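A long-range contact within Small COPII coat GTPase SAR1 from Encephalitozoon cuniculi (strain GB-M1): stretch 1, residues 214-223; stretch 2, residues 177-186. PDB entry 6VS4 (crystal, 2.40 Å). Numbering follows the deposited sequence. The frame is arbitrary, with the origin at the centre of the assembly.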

ATOM      1  N   ALA A 214      20.669  23.737  11.047  1.00 51.14           N
ATOM      2  CA  ALA A 214      21.693  24.489  10.331  1.00 56.76           C
ATOM      3  C   ALA A 214      22.219  25.642  11.177  1.00 62.83           C
ATOM      4  O   ALA A 214      23.416  25.951  11.148  1.00 73.32           O
ATOM      5  CB  ALA A 214      21.131  25.001   9.006  1.00 50.38           C
ATOM      6  N   MET A 215      21.337  26.281  11.952  1.00 60.17           N
ATOM      7  CA  MET A 215      21.761  27.379  12.812  1.00 60.52           C
ATOM      8  C   MET A 215      22.591  26.878  13.988  1.00 63.82           C
ATOM      9  O   MET A 215      23.534  27.552  14.412  1.00 69.87           O
ATOM     10  CB  MET A 215      20.544  28.163  13.296  1.00 58.44           C
ATOM     11  CG  MET A 215      19.899  29.005  12.203  1.00 60.92           C
ATOM     12  SD  MET A 215      21.113  30.054  11.373  1.00 73.59           S
ATOM     13  CE  MET A 215      20.107  30.768  10.072  1.00 81.28           C
ATOM     14  N   ILE A 216      22.255  25.707  14.535  1.00 64.99           N
ATOM     15  CA  ILE A 216      23.080  25.126  15.592  1.00 63.92           C
ATOM     16  C   ILE A 216      24.463  24.785  15.051  1.00 70.01           C
ATOM     17  O   ILE A 216      25.477  24.960  15.738  1.00 70.50           O
ATOM     18  CB  ILE A 216      22.388  23.892  16.203  1.00 63.39           C
ATOM     19  CG1 ILE A 216      21.114  24.302  16.933  1.00 61.31           C
ATOM     20  CG2 ILE A 216      23.313  23.178  17.181  1.00 64.66           C
ATOM     21  CD1 ILE A 216      20.301  23.132  17.424  1.00 62.12           C
ATOM     22  N   THR A 217      24.525  24.316  13.798  1.00 68.43           N
ATOM     23  CA  THR A 217      25.806  24.014  13.165  1.00 67.63           C
ATOM     24  C   THR A 217      26.612  25.285  12.927  1.00 73.47           C
ATOM     25  O   THR A 217      27.842  25.278  13.053  1.00 77.43           O
ATOM     26  CB  THR A 217      25.574  23.273  11.846  1.00 66.73           C
ATOM     27  OG1 THR A 217      24.837  22.072  12.095  1.00 67.23           O
ATOM     28  CG2 THR A 217      26.893  22.911  11.199  1.00 68.86           C
ATOM     29  N   TYR A 218      25.933  26.382  12.573  1.00 70.57           N
ATOM     30  CA  TYR A 218      26.601  27.677  12.449  1.00 71.87           C
ATOM     31  C   TYR A 218      27.223  28.099  13.776  1.00 75.45           C
ATOM     32  O   TYR A 218      28.355  28.600  13.811  1.00 74.52           O
ATOM     33  CB  TYR A 218      25.604  28.734  11.953  1.00 67.15           C
ATOM     34  CG  TYR A 218      26.190  30.107  11.668  1.00 73.01           C
ATOM     35  CD1 TYR A 218      26.538  30.492  10.377  1.00 75.22           C
ATOM     36  CD2 TYR A 218      26.371  31.031  12.691  1.00 78.46           C
ATOM     37  CE1 TYR A 218      27.067  31.757  10.120  1.00 76.38           C
ATOM     38  CE2 TYR A 218      26.902  32.287  12.444  1.00 87.19           C
ATOM     39  CZ  TYR A 218      27.244  32.647  11.160  1.00 87.50           C
ATOM     40  OH  TYR A 218      27.766  33.902  10.923  1.00105.77           O
ATOM     41  N   ASN A 219      26.489  27.920  14.879  1.00 80.69           N
ATOM     42  CA  ASN A 219      27.034  28.249  16.193  1.00 95.82           C
ATOM     43  C   ASN A 219      28.241  27.383  16.527  1.00 95.07           C
ATOM     44  O   ASN A 219      29.253  27.883  17.032  1.00 98.67           O
ATOM     45  CB  ASN A 219      25.955  28.101  17.263  1.00100.51           C
ATOM     46  CG  ASN A 219      25.026  29.291  17.317  1.00102.97           C
ATOM     47  OD1 ASN A 219      24.877  30.021  16.339  1.00105.31           O
ATOM     48  ND2 ASN A 219      24.390  29.494  18.467  1.00103.56           N
ATOM     49  N   ASN A 220      28.152  26.078  16.260  1.00 90.58           N
ATOM     50  CA  ASN A 220      29.251  25.185  16.605  1.00 91.16           C
ATOM     51  C   ASN A 220      30.500  25.484  15.783  1.00 91.69           C
ATOM     52  O   ASN A 220      31.619  25.309  16.278  1.00 97.96           O
ATOM     53  CB  ASN A 220      28.813  23.732  16.405  1.00 88.87           C
ATOM     54  CG  ASN A 220      27.781  23.284  17.430  1.00 90.02           C
ATOM     55  OD1 ASN A 220      27.302  24.081  18.242  1.00 92.66           O
ATOM     56  ND2 ASN A 220      27.412  22.006  17.379  1.00 88.08           N
ATOM     57  N   LYS A 221      30.335  25.941  14.538  1.00 87.15           N
ATOM     58  CA  LYS A 221      31.485  26.326  13.725  1.00 96.24           C
ATOM     59  C   LYS A 221      32.049  27.677  14.139  1.00105.52           C
ATOM     60  O   LYS A 221      33.264  27.891  14.056  1.00110.04           O
ATOM     61  CB  LYS A 221      31.106  26.353  12.243  1.00 93.54           C
ATOM     62  N   LYS A 222      31.183  28.584  14.606  1.00103.21           N
ATOM     63  CA  LYS A 222      31.624  29.904  15.047  1.00100.60           C
ATOM     64  C   LYS A 222      32.326  29.836  16.395  1.00 97.93           C
ATOM     65  O   LYS A 222      33.279  30.588  16.640  1.00 97.58           O
ATOM     66  CB  LYS A 222      30.425  30.852  15.107  1.00 97.08           C
ATOM     67  CG  LYS A 222      30.767  32.317  15.282  1.00102.36           C
ATOM     68  CD  LYS A 222      29.510  33.161  15.150  1.00100.45           C
ATOM     69  CE  LYS A 222      29.820  34.642  15.175  1.00102.37           C
ATOM     70  NZ  LYS A 222      28.600  35.421  14.824  1.00104.41           N
ATOM     71  N   GLU A 223      31.878  28.935  17.274  1.00 87.85           N
ATOM     72  CA  GLU A 223      32.529  28.764  18.565  1.00 91.71           C
ATOM     73  C   GLU A 223      33.862  28.034  18.442  1.00 99.12           C
ATOM     74  O   GLU A 223      34.692  28.131  19.354  1.00102.97           O
ATOM     75  CB  GLU A 223      31.602  28.012  19.522  1.00 82.84           C
TER
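Stretch 2, residues 177-186: QEDPERGQVV

The most distinctive feature of the contact is a proline packed over the face of a tyrosine ring, and no hydrogen bond between modelled atoms joins the two stretches. CB of Pro180 lies 3.7 Å from the centroid of the Tyr218 ring (CG, CD1, CD2, CE1, CE2 and CZ), 17° off the ring normal, so that its C-H bonds can meet the pi cloud in a CH-pi interaction. The closest atoms of this pair are Pro180 CB and Tyr218 CE2, 3.6 Å apart.

Stretch 1 is helical, with successive i to i+4 backbone hydrogen bonds such as Tyr218 N to Ala214 O (2.9 Å) and Lys222 N to Tyr218 O (2.9 Å). This periodicity places Met215, Tyr218 and Lys222 along the side of the helix that meets stretch 2, and the CA-to-CB bonds of all three point toward it. Stretch 2 has no regular helix or strand across the contact, and a crossing angle therefore has no meaning here. Its two ends are drawn together instead: Gln177 N hydrogen-bonds to Val186 O and Val186 N to Gln177 O, both at 2.9 Å. Between these ends the chain turns back on itself, so that the arm from Gln177 to Pro180 runs in the same general sense as the helix and the arm from Gly183 to Val186 runs back against it; the turn is closed in part by the hydrogen bond from Arg182 N to Asp179 O (3.1 Å). The Gln177 side chain braces the loop from within, its NE2 donating to Gln184 O at 2.7 Å and to Asp179 O at 2.9 Å, while its OE1 accepts from Asp179 N at 3.0 Å. Gly183 adopts phi/psi angles of 115/-144°, at which a CB would be jammed against the preceding carbonyl oxygen.

The loop thus presents Pro180 and Val185, residues from its two arms, toward the helix. The backbones remain well apart, with the nearest CA atoms, those of Met215 and Pro180, separated by 7.8 Å, and side chains fill the gap. Met215, with chi1 and chi2 both m and chi3 t, reaches both loop residues: its CG lies 3.8 Å from CG2 of the buried Val185, and its SD lies 4.4 Å from Pro180 CB. Its terminal CE also comes within 4.2 Å of Glu178 O.

Beyond its ring, Tyr218 brings OH to 4.0 Å from Glu181 N. The contact thins at Lys222, which is extended with all four chi angles t and brings NZ to 4.0 Å from Pro180 O; neither approach is a hydrogen bond. The 265 Å² buried over both sides is accordingly a small, largely apolar patch centred on Met215 and Pro180.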

ATOM      1  N   GLN A 177      14.592  37.361  12.877  1.00 71.67           N
ATOM      2  CA  GLN A 177      15.978  37.823  12.788  1.00 72.68           C
ATOM      3  C   GLN A 177      16.747  36.664  12.151  1.00 73.02           C
ATOM      4  O   GLN A 177      17.316  35.813  12.832  1.00 71.69           O
ATOM      5  CB  GLN A 177      16.565  38.223  14.142  1.00 77.27           C
ATOM      6  CG  GLN A 177      17.753  39.185  14.065  1.00 82.60           C
ATOM      7  CD  GLN A 177      18.925  38.621  13.280  1.00 89.34           C
ATOM      8  OE1 GLN A 177      19.080  38.889  12.091  1.00 98.01           O
ATOM      9  NE2 GLN A 177      19.769  37.852  13.952  1.00 88.80           N
ATOM     10  N   GLU A 178      16.715  36.610  10.821  1.00 75.95           N
ATOM     11  CA  GLU A 178      17.237  35.469  10.078  1.00 77.31           C
ATOM     12  C   GLU A 178      18.699  35.617   9.668  1.00 84.16           C
ATOM     13  O   GLU A 178      19.231  34.708   9.022  1.00 85.38           O
ATOM     14  CB  GLU A 178      16.380  35.216   8.835  1.00 76.09           C
ATOM     15  CG  GLU A 178      14.907  34.984   9.130  1.00 76.86           C
ATOM     16  CD  GLU A 178      14.096  34.728   7.876  1.00 93.42           C
ATOM     17  OE1 GLU A 178      13.087  35.434   7.664  1.00101.27           O
ATOM     18  OE2 GLU A 178      14.477  33.833   7.091  1.00100.48           O
ATOM     19  N   ASP A 179      19.363  36.725  10.020  1.00 84.70           N
ATOM     20  CA  ASP A 179      20.762  36.932   9.662  1.00 96.05           C
ATOM     21  C   ASP A 179      21.655  36.489  10.814  1.00 99.31           C
ATOM     22  O   ASP A 179      21.668  37.151  11.864  1.00 97.00           O
ATOM     23  CB  ASP A 179      21.021  38.400   9.321  1.00104.79           C
ATOM     24  CG  ASP A 179      22.372  38.622   8.651  1.00112.18           C
ATOM     25  OD1 ASP A 179      23.175  37.665   8.569  1.00112.18           O
ATOM     26  OD2 ASP A 179      22.630  39.762   8.203  1.00116.75           O
ATOM     27  N   PRO A 180      22.426  35.403  10.666  1.00 99.25           N
ATOM     28  CA  PRO A 180      23.284  34.951  11.776  1.00100.96           C
ATOM     29  C   PRO A 180      24.452  35.874  12.073  1.00110.83           C
ATOM     30  O   PRO A 180      24.996  35.816  13.184  1.00111.23           O
ATOM     31  CB  PRO A 180      23.772  33.578  11.301  1.00 98.05           C
ATOM     32  CG  PRO A 180      23.714  33.664   9.812  1.00 97.60           C
ATOM     33  CD  PRO A 180      22.531  34.525   9.489  1.00 94.83           C
ATOM     34  N   GLU A 181      24.862  36.713  11.121  1.00112.93           N
ATOM     35  CA  GLU A 181      25.911  37.684  11.409  1.00110.23           C
ATOM     36  C   GLU A 181      25.427  38.759  12.373  1.00114.39           C
ATOM     37  O   GLU A 181      26.236  39.345  13.100  1.00122.57           O
ATOM     38  CB  GLU A 181      26.417  38.314  10.111  1.00109.93           C
ATOM     39  N   ARG A 182      24.120  39.024  12.402  1.00112.06           N
ATOM     40  CA  ARG A 182      23.545  40.072  13.237  1.00110.83           C
ATOM     41  C   ARG A 182      23.209  39.604  14.652  1.00109.56           C
ATOM     42  O   ARG A 182      22.514  40.323  15.377  1.00108.65           O
ATOM     43  CB  ARG A 182      22.291  40.650  12.572  1.00103.16           C
ATOM     44  N   GLY A 183      23.668  38.415  15.056  1.00107.24           N
ATOM     45  CA  GLY A 183      23.507  37.937  16.417  1.00103.26           C
ATOM     46  C   GLY A 183      22.614  36.707  16.495  1.00 97.76           C
ATOM     47  O   GLY A 183      22.654  35.834  15.615  1.00 99.97           O
ATOM     48  N   GLN A 184      21.828  36.635  17.566  1.00 87.78           N
ATOM     49  CA  GLN A 184      20.901  35.529  17.762  1.00 76.65           C
ATOM     50  C   GLN A 184      19.836  35.517  16.668  1.00 78.13           C
ATOM     51  O   GLN A 184      19.359  36.571  16.237  1.00 87.49           O
ATOM     52  CB  GLN A 184      20.245  35.646  19.137  1.00 65.62           C
ATOM     53  CG  GLN A 184      19.459  34.425  19.570  1.00 72.37           C
ATOM     54  CD  GLN A 184      18.727  34.649  20.874  1.00 72.30           C
ATOM     55  OE1 GLN A 184      18.389  35.777  21.222  1.00 78.04           O
ATOM     56  NE2 GLN A 184      18.504  33.574  21.618  1.00 64.56           N
ATOM     57  N   VAL A 185      19.457  34.319  16.216  1.00 61.44           N
ATOM     58  CA  VAL A 185      18.538  34.179  15.094  1.00 59.10           C
ATOM     59  C   VAL A 185      17.172  33.703  15.583  1.00 60.67           C
ATOM     60  O   VAL A 185      17.058  32.935  16.546  1.00 59.48           O
ATOM     61  CB  VAL A 185      19.091  33.228  14.008  1.00 60.49           C
ATOM     62  CG1 VAL A 185      20.291  33.855  13.329  1.00 66.26           C
ATOM     63  CG2 VAL A 185      19.449  31.880  14.590  1.00 56.07           C
ATOM     64  N   VAL A 186      16.129  34.183  14.903  1.00 59.85           N
ATOM     65  CA  VAL A 186      14.737  33.820  15.162  1.00 56.90           C
ATOM     66  C   VAL A 186      14.048  33.656  13.811  1.00 55.62           C
ATOM     67  O   VAL A 186      14.177  34.526  12.943  1.00 59.31           O
ATOM     68  CB  VAL A 186      14.016  34.894  16.014  1.00 58.34           C
ATOM     69  CG1 VAL A 186      12.540  34.561  16.200  1.00 51.81           C
ATOM     70  CG2 VAL A 186      14.690  35.077  17.378  1.00 53.31           C
TER